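Local coordinates for protein N-hydroxyarylamine O-acetyltransferase (Bacillus cereus, PDB 4DMO) that acts as an arylamine N-acetyltransferase with a non-canonical catalytic triad and probably also acetylates N-hydroxyarylamines, at residues A[219-230]-A[253-263]. Sequence-based numbering, arbitrary orientation.
Sequences IVKLTEDGHASL and YTNLLHSKFGI
Phe-261, near the C-terminal end of helix 250-261, lies against a beta hairpin formed by strands 219-223 and 226-230. The hairpin belongs to the small antiparallel sheet of this arylamine N-acetyltransferase. The helix runs nearly antiparallel to strand 226-230, at 160°, with their axes 10.0 Å apart.

The main aromatic contact is a CH-pi interaction. Ile-219 CG2 sits 3.5 Å from the centroid of the Phe-261 ring, almost on the ring normal. With chi1 of Ile-219 at -57°, CG1 lies beside the backbone N and CG2 is anti to it, over the ring. Lys-260 CB covers part of the opposite face. Lys-221 CB meets the ring edge, 3.7 Å from Phe-261 CD2. Leu-230 CB approaches obliquely, 3.6 Å from Phe-261 CE1.

Toward the N-terminal end of the helix segment the packing is aliphatic. Leu-257 CD2 touches both strands, at 3.6 Å from Ile-219 CD1 and 3.7 Å from Leu-230 CD2. The latter methyl also meets the Tyr-253 ring. Leu-43 of helix 43-46 adds to this cluster.

The polar part is Lys-221. It bends at its last two torsions. Its NZ hydrogen-bonds to the backbone O atoms of Gln-36 and Leu-222, while Lys-221 CE rests 3.5 Å from Lys-260 O.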
ATOM      1  N   ILE A 219     -11.644  -4.228  -1.537  1.00 19.69           N
ATOM      2  CA  ILE A 219     -10.844  -3.692  -2.645  1.00 22.01           C
ATOM      3  C   ILE A 219     -10.979  -2.174  -2.678  1.00 26.19           C
ATOM      4  O   ILE A 219     -12.083  -1.675  -2.814  1.00 19.11           O
ATOM      5  CB  ILE A 219     -11.301  -4.190  -4.022  1.00 19.32           C
ATOM      6  CG1 ILE A 219     -11.280  -5.733  -4.125  1.00 15.11           C
ATOM      7  CG2 ILE A 219     -10.407  -3.598  -5.091  1.00 19.91           C
ATOM      8  CD1 ILE A 219     -12.609  -6.356  -3.845  1.00 28.01           C
ATOM      9  N   VAL A 220      -9.861  -1.446  -2.599  1.00 20.36           N
ATOM     10  CA  VAL A 220      -9.908   0.003  -2.759  1.00 19.91           C
ATOM     11  C   VAL A 220      -8.812   0.472  -3.728  1.00 21.91           C
ATOM     12  O   VAL A 220      -7.733  -0.112  -3.804  1.00 16.71           O
ATOM     13  CB  VAL A 220      -9.774   0.722  -1.394  1.00 21.02           C
ATOM     14  CG1 VAL A 220      -8.548   0.298  -0.709  1.00 24.78           C
ATOM     15  CG2 VAL A 220      -9.714   2.235  -1.549  1.00 25.44           C
ATOM     16  N   LYS A 221      -9.121   1.520  -4.486  1.00 15.07           N
ATOM     17  CA  LYS A 221      -8.165   2.132  -5.378  1.00 16.32           C
ATOM     18  C   LYS A 221      -8.454   3.604  -5.568  1.00 14.52           C
ATOM     19  O   LYS A 221      -9.603   3.993  -5.732  1.00 14.28           O
ATOM     20  CB  LYS A 221      -8.207   1.473  -6.732  1.00 12.61           C
ATOM     21  CG  LYS A 221      -7.025   1.842  -7.568  1.00 13.09           C
ATOM     22  CD  LYS A 221      -7.009   1.117  -8.922  1.00 18.46           C
ATOM     23  CE  LYS A 221      -8.103   1.568  -9.854  1.00 20.86           C
ATOM     24  NZ  LYS A 221      -7.935   2.989 -10.172  1.00 15.02           N
ATOM     25  N   LEU A 222      -7.408   4.418  -5.559  1.00 14.94           N
ATOM     26  CA  LEU A 222      -7.577   5.822  -5.926  1.00 18.63           C
ATOM     27  C   LEU A 222      -7.931   5.916  -7.388  1.00 18.53           C
ATOM     28  O   LEU A 222      -7.619   5.036  -8.199  1.00 18.07           O
ATOM     29  CB  LEU A 222      -6.314   6.631  -5.634  1.00 14.75           C
ATOM     30  CG  LEU A 222      -5.971   6.537  -4.136  1.00 12.23           C
ATOM     31  CD1 LEU A 222      -4.877   7.481  -3.833  1.00  8.21           C
ATOM     32  CD2 LEU A 222      -7.180   6.805  -3.233  1.00 13.37           C
ATOM     33  N   THR A 223      -8.587   7.006  -7.720  1.00 20.82           N
ATOM     34  CA  THR A 223      -8.948   7.295  -9.080  1.00 19.75           C
ATOM     35  C   THR A 223      -8.536   8.721  -9.383  1.00 23.35           C
ATOM     36  O   THR A 223      -8.003   9.412  -8.520  1.00 21.83           O
ATOM     37  CB  THR A 223     -10.463   7.141  -9.277  1.00 24.44           C
ATOM     38  OG1 THR A 223     -11.141   8.065  -8.423  1.00 23.58           O
ATOM     39  CG2 THR A 223     -10.930   5.709  -8.934  1.00 22.61           C
ATOM     40  N   GLU A 224      -8.772   9.133 -10.622  1.00 24.05           N
ATOM     41  CA  GLU A 224      -8.527  10.507 -11.088  1.00 35.09           C
ATOM     42  C   GLU A 224      -9.071  11.566 -10.138  1.00 29.71           C
ATOM     43  O   GLU A 224      -8.450  12.600  -9.872  1.00 28.37           O
ATOM     44  CB  GLU A 224      -9.260  10.721 -12.424  1.00 33.48           C
ATOM     45  CG  GLU A 224      -8.399  10.804 -13.683  1.00 50.28           C
ATOM     46  CD  GLU A 224      -9.200  11.235 -14.940  1.00 50.19           C
ATOM     47  OE1 GLU A 224      -8.612  11.126 -16.041  1.00 57.18           O
ATOM     48  OE2 GLU A 224     -10.394  11.670 -14.840  1.00 34.01           O
ATOM     49  N   ASP A 225     -10.295  11.341  -9.698  1.00 25.58           N
ATOM     50  CA  ASP A 225     -11.041  12.396  -9.039  1.00 31.78           C
ATOM     51  C   ASP A 225     -11.509  11.974  -7.665  1.00 26.61           C
ATOM     52  O   ASP A 225     -12.420  12.588  -7.112  1.00 30.59           O
ATOM     53  CB  ASP A 225     -12.247  12.812  -9.893  1.00 27.54           C
ATOM     54  CG  ASP A 225     -13.009  11.618 -10.466  1.00 38.28           C
ATOM     55  OD1 ASP A 225     -13.584  11.753 -11.566  1.00 50.71           O
ATOM     56  OD2 ASP A 225     -13.050  10.543  -9.822  1.00 38.75           O
ATOM     57  N   GLY A 226     -10.882  10.936  -7.114  1.00 23.42           N
ATOM     58  CA  GLY A 226     -11.213  10.475  -5.770  1.00 29.55           C
ATOM     59  C   GLY A 226     -10.743   9.054  -5.463  1.00 25.78           C
ATOM     60  O   GLY A 226      -9.537   8.803  -5.366  1.00 18.95           O
ATOM     61  N   HIS A 227     -11.699   8.144  -5.274  1.00 23.33           N
ATOM     62  CA  HIS A 227     -11.404   6.733  -5.033  1.00 18.70           C
ATOM     63  C   HIS A 227     -12.659   5.860  -5.214  1.00 24.95           C
ATOM     64  O   HIS A 227     -13.783   6.357  -5.374  1.00 22.98           O
ATOM     65  CB  HIS A 227     -10.831   6.553  -3.649  1.00 24.46           C
ATOM     66  CG  HIS A 227     -11.867   6.611  -2.582  1.00 26.81           C
ATOM     67  ND1 HIS A 227     -12.552   5.492  -2.150  1.00 31.14           N
ATOM     68  CD2 HIS A 227     -12.359   7.652  -1.881  1.00 22.14           C
ATOM     69  CE1 HIS A 227     -13.414   5.848  -1.222  1.00 34.00           C
ATOM     70  NE2 HIS A 227     -13.336   7.160  -1.059  1.00 26.94           N
ATOM     71  N   ALA A 228     -12.442   4.550  -5.245  1.00 21.47           N
ATOM     72  CA  ALA A 228     -13.506   3.576  -5.413  1.00 20.18           C
ATOM     73  C   ALA A 228     -13.207   2.402  -4.474  1.00 27.71           C
ATOM     74  O   ALA A 228     -12.047   2.017  -4.324  1.00 26.69           O
ATOM     75  CB  ALA A 228     -13.572   3.125  -6.829  1.00 19.28           C
ATOM     76  N   SER A 229     -14.245   1.891  -3.812  1.00 19.76           N
ATOM     77  CA  SER A 229     -14.137   0.813  -2.826  1.00 21.89           C
ATOM     78  C   SER A 229     -15.203  -0.234  -3.078  1.00 27.08           C
ATOM     79  O   SER A 229     -16.356   0.089  -3.363  1.00 31.52           O
ATOM     80  CB  SER A 229     -14.307   1.349  -1.410  1.00 23.38           C
ATOM     81  OG  SER A 229     -13.414   2.405  -1.169  1.00 39.01           O
ATOM     82  N   LEU A 230     -14.810  -1.496  -3.001  1.00 25.16           N
ATOM     83  CA  LEU A 230     -15.730  -2.598  -3.261  1.00 32.22           C
ATOM     84  C   LEU A 230     -15.655  -3.631  -2.146  1.00 32.45           C
ATOM     85  O   LEU A 230     -14.576  -3.926  -1.617  1.00 32.23           O
ATOM     86  CB  LEU A 230     -15.442  -3.246  -4.618  1.00 27.62           C
ATOM     87  CG  LEU A 230     -16.299  -4.449  -5.042  1.00 36.73           C
ATOM     88  CD1 LEU A 230     -17.749  -4.049  -5.214  1.00 37.15           C
ATOM     89  CD2 LEU A 230     -15.769  -5.086  -6.316  1.00 30.00           C
ATOM     90  N   TYR A 253     -20.250  -8.642  -9.542  1.00 28.44           N
ATOM     91  CA  TYR A 253     -19.037  -8.495  -8.763  1.00 29.87           C
ATOM     92  C   TYR A 253     -17.783  -8.735  -9.609  1.00 31.17           C
ATOM     93  O   TYR A 253     -16.748  -8.098  -9.396  1.00 24.47           O
ATOM     94  CB  TYR A 253     -19.117  -9.447  -7.599  1.00 33.52           C
ATOM     95  CG  TYR A 253     -17.896  -9.508  -6.773  1.00 31.06           C
ATOM     96  CD1 TYR A 253     -16.994 -10.531  -6.954  1.00 32.76           C
ATOM     97  CD2 TYR A 253     -17.647  -8.569  -5.795  1.00 33.22           C
ATOM     98  CE1 TYR A 253     -15.884 -10.617  -6.206  1.00 29.58           C
ATOM     99  CE2 TYR A 253     -16.526  -8.655  -5.029  1.00 28.89           C
ATOM    100  CZ  TYR A 253     -15.645  -9.684  -5.263  1.00 26.85           C
ATOM    101  OH  TYR A 253     -14.511  -9.823  -4.530  1.00 44.43           O
ATOM    102  N   THR A 254     -17.890  -9.620 -10.599  1.00 29.14           N
ATOM    103  CA  THR A 254     -16.762  -9.918 -11.489  1.00 26.57           C
ATOM    104  C   THR A 254     -16.502  -8.809 -12.465  1.00 23.75           C
ATOM    105  O   THR A 254     -15.354  -8.421 -12.710  1.00 23.24           O
ATOM    106  CB  THR A 254     -16.999 -11.201 -12.313  1.00 32.96           C
ATOM    107  OG1 THR A 254     -16.827 -12.343 -11.474  1.00 32.42           O
ATOM    108  CG2 THR A 254     -16.017 -11.288 -13.504  1.00 40.47           C
ATOM    109  N   ASN A 255     -17.578  -8.310 -13.047  1.00 27.77           N
ATOM    110  CA  ASN A 255     -17.484  -7.170 -13.933  1.00 27.66           C
ATOM    111  C   ASN A 255     -16.872  -5.962 -13.228  1.00 19.98           C
ATOM    112  O   ASN A 255     -15.956  -5.347 -13.747  1.00 29.31           O
ATOM    113  CB  ASN A 255     -18.862  -6.832 -14.512  1.00 24.64           C
ATOM    114  CG  ASN A 255     -19.356  -7.890 -15.473  1.00 29.15           C
ATOM    115  OD1 ASN A 255     -18.567  -8.539 -16.150  1.00 30.48           O
ATOM    116  ND2 ASN A 255     -20.657  -8.094 -15.505  1.00 33.49           N
ATOM    117  N   LEU A 256     -17.365  -5.644 -12.044  1.00 16.39           N
ATOM    118  CA  LEU A 256     -16.854  -4.525 -11.283  1.00 22.29           C
ATOM    119  C   LEU A 256     -15.368  -4.672 -10.927  1.00 21.58           C
ATOM    120  O   LEU A 256     -14.623  -3.695 -10.908  1.00 19.20           O
ATOM    121  CB  LEU A 256     -17.675  -4.341 -10.014  1.00 28.07           C
ATOM    122  CG  LEU A 256     -19.020  -3.621 -10.209  1.00 35.42           C
ATOM    123  CD1 LEU A 256     -19.892  -3.667  -8.936  1.00 33.76           C
ATOM    124  CD2 LEU A 256     -18.812  -2.178 -10.646  1.00 33.06           C
ATOM    125  N   LEU A 257     -14.961  -5.878 -10.574  1.00 21.61           N
ATOM    126  CA  LEU A 257     -13.580  -6.119 -10.220  1.00 19.16           C
ATOM    127  C   LEU A 257     -12.735  -5.763 -11.398  1.00 15.71           C
ATOM    128  O   LEU A 257     -11.699  -5.135 -11.262  1.00 13.23           O
ATOM    129  CB  LEU A 257     -13.352  -7.574  -9.821  1.00 11.04           C
ATOM    130  CG  LEU A 257     -13.714  -7.962  -8.388  1.00 15.40           C
ATOM    131  CD1 LEU A 257     -13.490  -9.457  -8.216  1.00 25.01           C
ATOM    132  CD2 LEU A 257     -12.908  -7.220  -7.376  1.00 18.84           C
ATOM    133  N   HIS A 258     -13.206  -6.135 -12.577  1.00 21.27           N
ATOM    134  CA  HIS A 258     -12.429  -5.898 -13.780  1.00 24.17           C
ATOM    135  C   HIS A 258     -12.529  -4.465 -14.265  1.00 18.87           C
ATOM    136  O   HIS A 258     -11.515  -3.810 -14.521  1.00 18.12           O
ATOM    137  CB  HIS A 258     -12.862  -6.825 -14.910  1.00 30.61           C
ATOM    138  CG  HIS A 258     -12.163  -6.527 -16.192  1.00 31.08           C
ATOM    139  ND1 HIS A 258     -12.788  -5.899 -17.250  1.00 40.30           N
ATOM    140  CD2 HIS A 258     -10.878  -6.708 -16.567  1.00 37.78           C
ATOM    141  CE1 HIS A 258     -11.922  -5.731 -18.229  1.00 40.23           C
ATOM    142  NE2 HIS A 258     -10.756  -6.224 -17.845  1.00 41.32           N
ATOM    143  N   SER A 259     -13.748  -3.974 -14.386  1.00 18.35           N
ATOM    144  CA  SER A 259     -13.991  -2.627 -14.919  1.00 22.45           C
ATOM    145  C   SER A 259     -13.472  -1.488 -14.021  1.00 24.62           C
ATOM    146  O   SER A 259     -12.986  -0.462 -14.515  1.00 27.21           O
ATOM    147  CB  SER A 259     -15.494  -2.446 -15.154  1.00 21.04           C
ATOM    148  OG  SER A 259     -15.870  -3.234 -16.247  1.00 43.09           O
ATOM    149  N   LYS A 260     -13.608  -1.630 -12.706  1.00 22.33           N
ATOM    150  CA  LYS A 260     -13.121  -0.584 -11.811  1.00 19.25           C
ATOM    151  C   LYS A 260     -11.701  -0.824 -11.350  1.00 12.23           C
ATOM    152  O   LYS A 260     -10.992   0.110 -11.068  1.00 16.85           O
ATOM    153  CB  LYS A 260     -14.052  -0.410 -10.600  1.00 17.56           C
ATOM    154  CG  LYS A 260     -15.500  -0.070 -10.986  1.00 35.97           C
ATOM    155  CD  LYS A 260     -15.811   1.450 -10.941  1.00 37.16           C
ATOM    156  CE  LYS A 260     -17.062   1.809 -11.781  1.00 49.41           C
ATOM    157  NZ  LYS A 260     -16.901   1.539 -13.272  1.00 46.22           N
ATOM    158  N   PHE A 261     -11.259  -2.059 -11.255  1.00 13.70           N
ATOM    159  CA  PHE A 261      -9.981  -2.279 -10.600  1.00 14.05           C
ATOM    160  C   PHE A 261      -8.948  -3.055 -11.406  1.00 17.41           C
ATOM    161  O   PHE A 261      -7.805  -3.181 -10.964  1.00 15.65           O
ATOM    162  CB  PHE A 261     -10.183  -2.959  -9.241  1.00 13.93           C
ATOM    163  CG  PHE A 261     -11.105  -2.226  -8.327  1.00 16.00           C
ATOM    164  CD1 PHE A 261     -12.403  -2.681  -8.111  1.00 19.92           C
ATOM    165  CD2 PHE A 261     -10.687  -1.083  -7.668  1.00 19.99           C
ATOM    166  CE1 PHE A 261     -13.251  -2.013  -7.240  1.00 17.26           C
ATOM    167  CE2 PHE A 261     -11.545  -0.411  -6.808  1.00 19.65           C
ATOM    168  CZ  PHE A 261     -12.827  -0.887  -6.593  1.00 19.91           C
ATOM    169  N   GLY A 262      -9.333  -3.581 -12.570  1.00 18.59           N
ATOM    170  CA  GLY A 262      -8.399  -4.289 -13.432  1.00 12.01           C
ATOM    171  C   GLY A 262      -8.093  -5.641 -12.842  1.00 17.68           C
ATOM    172  O   GLY A 262      -7.056  -6.247 -13.138  1.00 18.21           O
ATOM    173  N   ILE A 263      -9.002  -6.121 -11.993  1.00 17.45           N
ATOM    174  CA  ILE A 263      -8.813  -7.413 -11.356  1.00 16.83           C
ATOM    175  C   ILE A 263      -9.614  -8.508 -12.066  1.00 21.07           C
ATOM    176  O   ILE A 263     -10.815  -8.373 -12.290  1.00 19.24           O
ATOM    177  CB  ILE A 263      -9.219  -7.383  -9.883  1.00 17.03           C
ATOM    178  CG1 ILE A 263      -8.249  -6.530  -9.076  1.00 15.88           C
ATOM    179  CG2 ILE A 263      -9.172  -8.795  -9.306  1.00 19.63           C
ATOM    180  CD1 ILE A 263      -8.672  -6.322  -7.646  1.00 21.09           C
TER